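Local coordinates for protein Nrps/pks (Streptomyces albus, PDB 4OPE) that probably catalyses a decarboxylative condensation that extends the polyketide chain of oxazolomycin, as a ketosynthase domain of an AT-less type I synthase, at residues Leu70-Met83 with Asp92-His104. Numbering follows the deposited sequence. Where two conformers were deposited one is given.
Sequences LSDVASFDPMFFRM and DPQERIFLQTVWH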
ATOM      1  N   LEU A  70       3.815  21.888  -8.935  1.00 36.96           N
ATOM      2  CA  LEU A  70       4.023  21.467 -10.302  1.00 37.42           C
ATOM      3  C   LEU A  70       3.516  22.565 -11.185  1.00 40.23           C
ATOM      4  O   LEU A  70       2.549  23.208 -10.865  1.00 41.21           O
ATOM      5  CB  LEU A  70       3.268  20.185 -10.599  1.00 36.80           C
ATOM      6  CG  LEU A  70       3.843  18.925  -9.969  1.00 35.98           C
ATOM      7  CD1 LEU A  70       3.159  17.708 -10.537  1.00 35.88           C
ATOM      8  CD2 LEU A  70       5.323  18.812 -10.231  1.00 36.87           C
ATOM      9  N   SER A  71       4.151  22.765 -12.322  1.00 46.63           N
ATOM     10  CA  SER A  71       3.764  23.864 -13.214  1.00 51.23           C
ATOM     11  C   SER A  71       2.296  23.795 -13.653  1.00 53.60           C
ATOM     12  O   SER A  71       1.643  24.844 -13.828  1.00 54.42           O
ATOM     13  CB  SER A  71       4.708  23.968 -14.429  1.00 51.98           C
ATOM     14  OG  SER A  71       4.398  22.992 -15.398  1.00 57.07           O
ATOM     15  N   ASP A  72       1.771  22.584 -13.822  1.00 54.70           N
ATOM     16  CA  ASP A  72       0.393  22.459 -14.229  1.00 58.20           C
ATOM     17  C   ASP A  72      -0.173  21.078 -13.991  1.00 56.54           C
ATOM     18  O   ASP A  72       0.147  20.162 -14.738  1.00 64.72           O
ATOM     19  CB  ASP A  72       0.291  22.786 -15.700  1.00 64.72           C
ATOM     20  CG  ASP A  72      -1.109  22.541 -16.271  1.00 76.31           C
ATOM     21  OD1 ASP A  72      -2.170  22.798 -15.595  1.00 71.91           O
ATOM     22  OD2 ASP A  72      -1.116  22.101 -17.447  1.00 86.14           O
ATOM     23  N   VAL A  73      -1.080  20.955 -13.018  1.00 51.55           N
ATOM     24  CA  VAL A  73      -1.602  19.655 -12.593  1.00 47.04           C
ATOM     25  C   VAL A  73      -2.952  19.292 -13.191  1.00 45.63           C
ATOM     26  O   VAL A  73      -3.371  18.156 -13.097  1.00 46.08           O
ATOM     27  CB  VAL A  73      -1.743  19.540 -11.060  1.00 47.06           C
ATOM     28  CG1 VAL A  73      -0.399  19.408 -10.396  1.00 44.48           C
ATOM     29  CG2 VAL A  73      -2.479  20.736 -10.498  1.00 51.20           C
ATOM     30  N   ALA A  74      -3.646  20.239 -13.796  1.00 47.64           N
ATOM     31  CA  ALA A  74      -4.945  19.944 -14.436  1.00 47.32           C
ATOM     32  C   ALA A  74      -4.805  19.232 -15.767  1.00 44.85           C
ATOM     33  O   ALA A  74      -5.693  18.521 -16.170  1.00 45.68           O
ATOM     34  CB  ALA A  74      -5.723  21.215 -14.640  1.00 47.73           C
ATOM     35  N   SER A  75      -3.677  19.407 -16.426  1.00 44.22           N
ATOM     36  CA  SER A  75      -3.494  18.902 -17.778  1.00 45.98           C
ATOM     37  C   SER A  75      -3.309  17.416 -17.899  1.00 41.10           C
ATOM     38  O   SER A  75      -2.573  16.798 -17.162  1.00 37.93           O
ATOM     39  CB  SER A  75      -2.322  19.599 -18.451  1.00 48.02           C
ATOM     40  OG  SER A  75      -2.724  20.931 -18.689  1.00 51.70           O
ATOM     41  N   PHE A  76      -4.015  16.880 -18.873  1.00 41.78           N
ATOM     42  CA  PHE A  76      -4.029  15.483 -19.162  1.00 41.66           C
ATOM     43  C   PHE A  76      -4.335  15.296 -20.657  1.00 43.35           C
ATOM     44  O   PHE A  76      -4.890  16.213 -21.302  1.00 41.74           O
ATOM     45  CB  PHE A  76      -5.101  14.800 -18.313  1.00 40.19           C
ATOM     46  CG  PHE A  76      -5.012  13.308 -18.314  1.00 38.47           C
ATOM     47  CD1 PHE A  76      -3.791  12.668 -18.203  1.00 38.01           C
ATOM     48  CD2 PHE A  76      -6.134  12.561 -18.467  1.00 39.29           C
ATOM     49  CE1 PHE A  76      -3.704  11.289 -18.222  1.00 39.25           C
ATOM     50  CE2 PHE A  76      -6.079  11.173 -18.463  1.00 42.03           C
ATOM     51  CZ  PHE A  76      -4.857  10.528 -18.315  1.00 40.91           C
ATOM     52  N   ASP A  77      -3.941  14.126 -21.174  1.00 41.85           N
ATOM     53  CA  ASP A  77      -4.194  13.676 -22.538  1.00 43.50           C
ATOM     54  C   ASP A  77      -5.095  12.425 -22.443  1.00 42.53           C
ATOM     55  O   ASP A  77      -4.631  11.273 -22.576  1.00 38.02           O
ATOM     56  CB  ASP A  77      -2.852  13.376 -23.213  1.00 44.83           C
ATOM     57  CG  ASP A  77      -2.961  13.106 -24.697  1.00 47.99           C
ATOM     58  OD1 ASP A  77      -4.098  12.944 -25.168  1.00 50.91           O
ATOM     59  OD2 ASP A  77      -1.888  13.061 -25.392  1.00 45.80           O
ATOM     60  N   PRO A  78      -6.395  12.653 -22.204  1.00 40.84           N
ATOM     61  CA  PRO A  78      -7.324  11.527 -21.963  1.00 41.81           C
ATOM     62  C   PRO A  78      -7.480  10.613 -23.190  1.00 44.69           C
ATOM     63  O   PRO A  78      -7.664   9.375 -23.045  1.00 42.49           O
ATOM     64  CB  PRO A  78      -8.660  12.206 -21.645  1.00 40.54           C
ATOM     65  CG  PRO A  78      -8.495  13.638 -22.048  1.00 41.38           C
ATOM     66  CD  PRO A  78      -7.034  13.972 -22.080  1.00 39.95           C
HETATM   67  N   MSE A  79      -7.411  11.223 -24.375  1.00 44.61           N
HETATM   68  CA  MSE A  79      -7.609  10.486 -25.616  1.00 47.20           C
HETATM   69  C   MSE A  79      -6.474   9.512 -25.758  1.00 47.10           C
HETATM   70  O   MSE A  79      -6.657   8.426 -26.311  1.00 49.28           O
HETATM   71  CB  MSE A  79      -7.715  11.375 -26.853  1.00 48.04           C
HETATM   72  CG  MSE A  79      -8.917  12.333 -26.882  1.00 53.74           C
HETATM   73 SE   MSE A  79     -10.710  11.494 -26.636  0.57 59.53          SE
HETATM   74  CE  MSE A  79     -11.455  12.833 -25.382  1.00 60.74           C
ATOM     75  N   PHE A  80      -5.295   9.886 -25.261  1.00 44.76           N
ATOM     76  CA  PHE A  80      -4.108   9.054 -25.402  1.00 43.62           C
ATOM     77  C   PHE A  80      -4.362   7.847 -24.570  1.00 40.63           C
ATOM     78  O   PHE A  80      -4.160   6.713 -25.009  1.00 44.65           O
ATOM     79  CB  PHE A  80      -2.808   9.792 -24.961  1.00 42.55           C
ATOM     80  CG  PHE A  80      -1.553   8.984 -25.125  1.00 40.75           C
ATOM     81  CD1 PHE A  80      -1.244   7.957 -24.248  1.00 41.15           C
ATOM     82  CD2 PHE A  80      -0.673   9.260 -26.144  1.00 42.61           C
ATOM     83  CE1 PHE A  80      -0.085   7.212 -24.386  1.00 41.23           C
ATOM     84  CE2 PHE A  80       0.497   8.528 -26.294  1.00 43.53           C
ATOM     85  CZ  PHE A  80       0.793   7.494 -25.412  1.00 42.31           C
ATOM     86  N   PHE A  81      -4.852   8.094 -23.385  1.00 39.98           N
ATOM     87  CA  PHE A  81      -5.118   7.005 -22.448  1.00 41.56           C
ATOM     88  C   PHE A  81      -6.493   6.357 -22.517  1.00 42.97           C
ATOM     89  O   PHE A  81      -6.857   5.697 -21.588  1.00 42.29           O
ATOM     90  CB  PHE A  81      -4.802   7.473 -21.029  1.00 39.80           C
ATOM     91  CG  PHE A  81      -3.353   7.780 -20.843  1.00 36.91           C
ATOM     92  CD1 PHE A  81      -2.425   6.744 -20.763  1.00 36.90           C
ATOM     93  CD2 PHE A  81      -2.917   9.070 -20.820  1.00 34.39           C
ATOM     94  CE1 PHE A  81      -1.076   7.016 -20.617  1.00 35.96           C
ATOM     95  CE2 PHE A  81      -1.590   9.340 -20.666  1.00 35.45           C
ATOM     96  CZ  PHE A  81      -0.658   8.324 -20.568  1.00 34.29           C
ATOM     97  N   ARG A  82      -7.225   6.549 -23.615  1.00 46.37           N
ATOM     98  CA  ARG A  82      -8.501   5.875 -23.853  0.50 47.67           C
ATOM     99  C   ARG A  82      -9.511   6.102 -22.736  1.00 48.24           C
ATOM    100  O   ARG A  82     -10.105   5.172 -22.189  1.00 48.87           O
ATOM    101  CB  ARG A  82      -8.290   4.371 -24.101  0.50 49.06           C
ATOM    102  CG  ARG A  82      -7.451   4.070 -25.335  0.50 49.92           C
ATOM    103  CD  ARG A  82      -7.654   2.638 -25.827  0.50 51.10           C
ATOM    104  NE  ARG A  82      -6.669   2.279 -26.847  0.50 49.63           N
ATOM    105  CZ  ARG A  82      -6.895   2.352 -28.145  0.50 48.89           C
ATOM    106  NH1 ARG A  82      -5.939   2.041 -29.010  0.50 47.33           N
ATOM    107  NH2 ARG A  82      -8.089   2.736 -28.565  0.50 50.77           N
HETATM  108  N   MSE A  83      -9.718   7.349 -22.398  1.00 49.37           N
HETATM  109  CA  MSE A  83     -10.700   7.662 -21.392  1.00 49.36           C
HETATM  110  C   MSE A  83     -11.363   8.924 -21.858  1.00 48.66           C
HETATM  111  O   MSE A  83     -10.818   9.708 -22.611  1.00 48.64           O
HETATM  112  CB  MSE A  83     -10.025   7.624 -20.010  1.00 50.60           C
HETATM  113  CG  MSE A  83      -9.779   8.988 -19.365  1.00 54.60           C
HETATM  114 SE   MSE A  83      -8.951   8.951 -17.540  0.68 58.89          SE
HETATM  115  CE  MSE A  83      -7.862   7.333 -17.693  1.00 49.09           C
ATOM    116  N   ASP A  92      -8.592  11.993  -9.618  1.00 43.51           N
ATOM    117  CA  ASP A  92      -7.529  12.752  -8.977  1.00 43.30           C
ATOM    118  C   ASP A  92      -6.391  12.935  -9.947  1.00 41.40           C
ATOM    119  O   ASP A  92      -6.055  12.003 -10.645  1.00 45.07           O
ATOM    120  CB  ASP A  92      -7.023  11.937  -7.782  1.00 44.66           C
ATOM    121  CG  ASP A  92      -6.245  12.758  -6.790  1.00 46.18           C
ATOM    122  OD1 ASP A  92      -5.249  13.416  -7.177  1.00 43.77           O
ATOM    123  OD2 ASP A  92      -6.632  12.714  -5.600  1.00 46.40           O
ATOM    124  N   PRO A  93      -5.762  14.120  -9.974  1.00 38.53           N
ATOM    125  CA  PRO A  93      -4.631  14.339 -10.848  1.00 38.03           C
ATOM    126  C   PRO A  93      -3.435  13.455 -10.545  1.00 39.09           C
ATOM    127  O   PRO A  93      -2.594  13.272 -11.386  1.00 43.01           O
ATOM    128  CB  PRO A  93      -4.290  15.821 -10.616  1.00 37.55           C
ATOM    129  CG  PRO A  93      -4.984  16.207  -9.401  1.00 36.21           C
ATOM    130  CD  PRO A  93      -6.210  15.376  -9.377  1.00 37.22           C
ATOM    131  N   GLN A  94      -3.365  12.889  -9.354  1.00 41.66           N
ATOM    132  CA  GLN A  94      -2.318  11.924  -9.040  1.00 39.99           C
ATOM    133  C   GLN A  94      -2.426  10.729  -9.982  1.00 39.78           C
ATOM    134  O   GLN A  94      -1.430  10.279 -10.500  1.00 41.95           O
ATOM    135  CB  GLN A  94      -2.374  11.514  -7.557  1.00 38.39           C
ATOM    136  CG  GLN A  94      -2.145  12.709  -6.636  1.00 39.82           C
ATOM    137  CD  GLN A  94      -2.295  12.445  -5.129  1.00 40.11           C
ATOM    138  OE1 GLN A  94      -1.778  13.225  -4.305  1.00 41.43           O
ATOM    139  NE2 GLN A  94      -3.004  11.389  -4.765  1.00 36.65           N
ATOM    140  N   GLU A  95      -3.623  10.216 -10.207  1.00 39.30           N
ATOM    141  CA  GLU A  95      -3.802   9.087 -11.132  1.00 41.10           C
ATOM    142  C   GLU A  95      -3.394   9.453 -12.565  1.00 39.45           C
ATOM    143  O   GLU A  95      -2.727   8.728 -13.245  1.00 37.23           O
ATOM    144  CB  GLU A  95      -5.258   8.646 -11.108  1.00 43.26           C
ATOM    145  CG  GLU A  95      -5.565   7.369 -11.873  1.00 48.47           C
ATOM    146  CD  GLU A  95      -6.959   6.792 -11.564  1.00 52.91           C
ATOM    147  OE1 GLU A  95      -7.786   7.422 -10.867  1.00 53.57           O
ATOM    148  OE2 GLU A  95      -7.246   5.685 -12.040  1.00 60.34           O
ATOM    149  N   ARG A  96      -3.734  10.638 -12.990  1.00 38.84           N
ATOM    150  CA  ARG A  96      -3.457  11.025 -14.345  1.00 39.69           C
ATOM    151  C   ARG A  96      -1.987  11.281 -14.597  1.00 38.50           C
ATOM    152  O   ARG A  96      -1.422  10.878 -15.608  1.00 35.98           O
ATOM    153  CB  ARG A  96      -4.222  12.288 -14.643  1.00 42.06           C
ATOM    154  CG  ARG A  96      -5.725  12.186 -14.339  1.00 43.55           C
ATOM    155  CD  ARG A  96      -6.414  13.451 -14.780  1.00 42.02           C
ATOM    156  NE  ARG A  96      -7.195  14.058 -13.724  1.00 39.20           N
ATOM    157  CZ  ARG A  96      -7.276  15.357 -13.515  1.00 37.79           C
ATOM    158  NH1 ARG A  96      -6.563  16.232 -14.221  1.00 39.39           N
ATOM    159  NH2 ARG A  96      -8.065  15.783 -12.567  1.00 38.79           N
ATOM    160  N   ILE A  97      -1.369  11.985 -13.668  1.00 38.82           N
ATOM    161  CA  ILE A  97       0.016  12.359 -13.808  1.00 36.73           C
ATOM    162  C   ILE A  97       0.914  11.148 -13.728  1.00 34.99           C
ATOM    163  O   ILE A  97       1.898  11.032 -14.467  1.00 35.89           O
ATOM    164  CB  ILE A  97       0.372  13.391 -12.752  1.00 37.91           C
ATOM    165  CG1 ILE A  97      -0.301  14.702 -13.162  1.00 39.59           C
ATOM    166  CG2 ILE A  97       1.883  13.536 -12.631  1.00 38.41           C
ATOM    167  CD1 ILE A  97      -0.051  15.843 -12.211  1.00 41.84           C
ATOM    168  N   PHE A  98       0.586  10.237 -12.835  1.00 31.74           N
ATOM    169  CA  PHE A  98       1.370   9.044 -12.737  1.00 31.67           C
ATOM    170  C   PHE A  98       1.344   8.196 -14.035  1.00 31.61           C
ATOM    171  O   PHE A  98       2.318   7.532 -14.374  1.00 29.25           O
ATOM    172  CB  PHE A  98       0.920   8.227 -11.543  1.00 31.99           C
ATOM    173  CG  PHE A  98       1.870   7.167 -11.160  1.00 31.96           C
ATOM    174  CD1 PHE A  98       3.151   7.481 -10.760  1.00 32.80           C
ATOM    175  CD2 PHE A  98       1.511   5.872 -11.205  1.00 33.80           C
ATOM    176  CE1 PHE A  98       4.065   6.496 -10.411  1.00 32.87           C
ATOM    177  CE2 PHE A  98       2.424   4.875 -10.852  1.00 34.88           C
ATOM    178  CZ  PHE A  98       3.703   5.195 -10.462  1.00 32.71           C
ATOM    179  N   LEU A  99       0.248   8.248 -14.765  1.00 30.96           N
ATOM    180  CA  LEU A  99       0.194   7.561 -16.029  1.00 31.83           C
ATOM    181  C   LEU A  99       1.204   8.141 -17.007  1.00 32.12           C
ATOM    182  O   LEU A  99       1.971   7.409 -17.659  1.00 32.16           O
ATOM    183  CB  LEU A  99      -1.176   7.677 -16.635  1.00 33.70           C
ATOM    184  CG  LEU A  99      -2.169   6.602 -16.300  1.00 36.18           C
ATOM    185  CD1 LEU A  99      -3.507   7.120 -16.769  1.00 38.37           C
ATOM    186  CD2 LEU A  99      -1.840   5.286 -16.986  1.00 36.83           C
ATOM    187  N   GLN A 100       1.241   9.460 -17.098  1.00 31.95           N
ATOM    188  CA  GLN A 100       2.236  10.079 -17.960  1.00 32.60           C
ATOM    189  C   GLN A 100       3.662   9.789 -17.469  1.00 31.61           C
ATOM    190  O   GLN A 100       4.545   9.517 -18.279  1.00 31.87           O
ATOM    191  CB  GLN A 100       1.957  11.560 -18.136  1.00 33.85           C
ATOM    192  CG  GLN A 100       0.546  11.809 -18.723  1.00 37.08           C
ATOM    193  CD  GLN A 100       0.205  13.303 -18.854  1.00 39.49           C
ATOM    194  OE1 GLN A 100       0.715  14.098 -18.122  1.00 39.28           O
ATOM    195  NE2 GLN A 100      -0.693  13.657 -19.753  1.00 42.46           N
ATOM    196  N   THR A 101       3.872   9.794 -16.155  1.00 29.92           N
ATOM    197  CA  THR A 101       5.168   9.475 -15.594  1.00 29.19           C
ATOM    198  C   THR A 101       5.602   8.089 -15.993  1.00 29.01           C
ATOM    199  O   THR A 101       6.718   7.879 -16.449  1.00 30.13           O
ATOM    200  CB  THR A 101       5.104   9.584 -14.072  1.00 30.38           C
ATOM    201  OG1 THR A 101       4.835  10.951 -13.730  1.00 32.32           O
ATOM    202  CG2 THR A 101       6.384   9.106 -13.415  1.00 29.19           C
ATOM    203  N   VAL A 102       4.719   7.120 -15.904  1.00 29.36           N
ATOM    204  CA  VAL A 102       5.129   5.766 -16.287  1.00 29.43           C
ATOM    205  C   VAL A 102       5.478   5.687 -17.754  1.00 29.20           C
ATOM    206  O   VAL A 102       6.467   5.049 -18.135  1.00 29.87           O
ATOM    207  CB  VAL A 102       4.105   4.709 -15.898  1.00 28.89           C
ATOM    208  CG1 VAL A 102       4.548   3.342 -16.379  1.00 28.98           C
ATOM    209  CG2 VAL A 102       3.984   4.703 -14.382  1.00 28.05           C
ATOM    210  N   TRP A 103       4.694   6.363 -18.577  1.00 29.47           N
ATOM    211  CA  TRP A 103       5.016   6.439 -20.002  1.00 29.23           C
ATOM    212  C   TRP A 103       6.436   6.982 -20.173  1.00 29.58           C
ATOM    213  O   TRP A 103       7.246   6.397 -20.916  1.00 29.50           O
ATOM    214  CB  TRP A 103       4.046   7.332 -20.783  1.00 30.43           C
ATOM    215  CG  TRP A 103       4.315   7.227 -22.244  1.00 31.76           C
ATOM    216  CD1 TRP A 103       5.145   8.007 -22.999  1.00 31.11           C
ATOM    217  CD2 TRP A 103       3.777   6.235 -23.130  1.00 32.82           C
ATOM    218  NE1 TRP A 103       5.152   7.570 -24.317  1.00 30.39           N
ATOM    219  CE2 TRP A 103       4.336   6.475 -24.422  1.00 31.67           C
ATOM    220  CE3 TRP A 103       2.885   5.171 -22.962  1.00 31.74           C
ATOM    221  CZ2 TRP A 103       4.041   5.675 -25.522  1.00 31.69           C
ATOM    222  CZ3 TRP A 103       2.575   4.378 -24.069  1.00 32.47           C
ATOM    223  CH2 TRP A 103       3.148   4.638 -25.328  1.00 32.79           C
ATOM    224  N   HIS A 104       6.752   8.097 -19.503  1.00 28.92           N
ATOM    225  CA  HIS A 104       8.059   8.672 -19.677  1.00 29.30           C
ATOM    226  C   HIS A 104       9.152   7.802 -19.079  1.00 29.58           C
ATOM    227  O   HIS A 104      10.262   7.776 -19.600  1.00 30.70           O
ATOM    228  CB  HIS A 104       8.113  10.060 -19.127  1.00 30.37           C
ATOM    229  CG  HIS A 104       7.325  11.044 -19.922  1.00 31.48           C
ATOM    230  ND1 HIS A 104       6.582  12.044 -19.341  1.00 31.85           N
ATOM    231  CD2 HIS A 104       7.172  11.187 -21.257  1.00 33.85           C
ATOM    232  CE1 HIS A 104       6.005  12.769 -20.281  1.00 32.40           C
ATOM    233  NE2 HIS A 104       6.361  12.276 -21.454  1.00 35.03           N
TER
HETATM  234  O   HOH W   1      -3.549  15.875 -14.976  1.00 40.49           O
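Phe-76, Phe-81 and Phe-80 meet helix 93-108 in that order along its length, at Arg-96, at Leu-99 and at Trp-103, and illustrate how a loop with almost no regular structure can be fixed to a helix by its aromatic rings. Phe-76 lays its ring on Arg-96, its chi1 of -168° turning CG away from the backbone N; Arg-96 CB lies over one face, 3.8 Å from the ring centroid. Leu-99 CD1 approaches Phe-76 CZ obliquely, while Leu-99 CB sits over a face of the Phe-81 ring, 4.2 Å from its centroid. The opposite face of Phe-81 receives Phe-80 CD1, so this ring is sandwiched between leucine and phenylalanine. Gln-100 reaches both neighbouring rings, its CG 3.8 Å from Phe-81 CE2 and its NE2 3.6 Å from Phe-76 CD1, with the amide and Phe-76 ring planes 42° apart. Phe-80 in turn directs its edge at the face of Trp-103, a T-shaped pair with centroids 4.9 Å apart and planes at 84°. At the other end, Leu-70 and Ile-97 meet tip to tip through their CD1 atoms, and Val-73 CG1 joins them 4.0 Å from Ile-97 CD1.

No clear direct hydrogen bond crosses between the segments; a water bridges them, donating to the carbonyl oxygens of Val-73 and Ser-75 and weakly accepting from Arg-96 NH1. Farther out, Asp-77 OD1 takes the backbone N of Phe-80 in an Asx motif, its OD2 being held by Ala-571 N, and strand 75-76 pairs antiparallel with strand 573-574. Within this thiolase-type ketosynthase fold, the buried interface therefore rests mainly on aromatic and aliphatic contacts, with the arginine serving both chemistries: its methylenes pack against a ring and its guanidinium bonds to Ile-91 O and, weakly, to the bridging water.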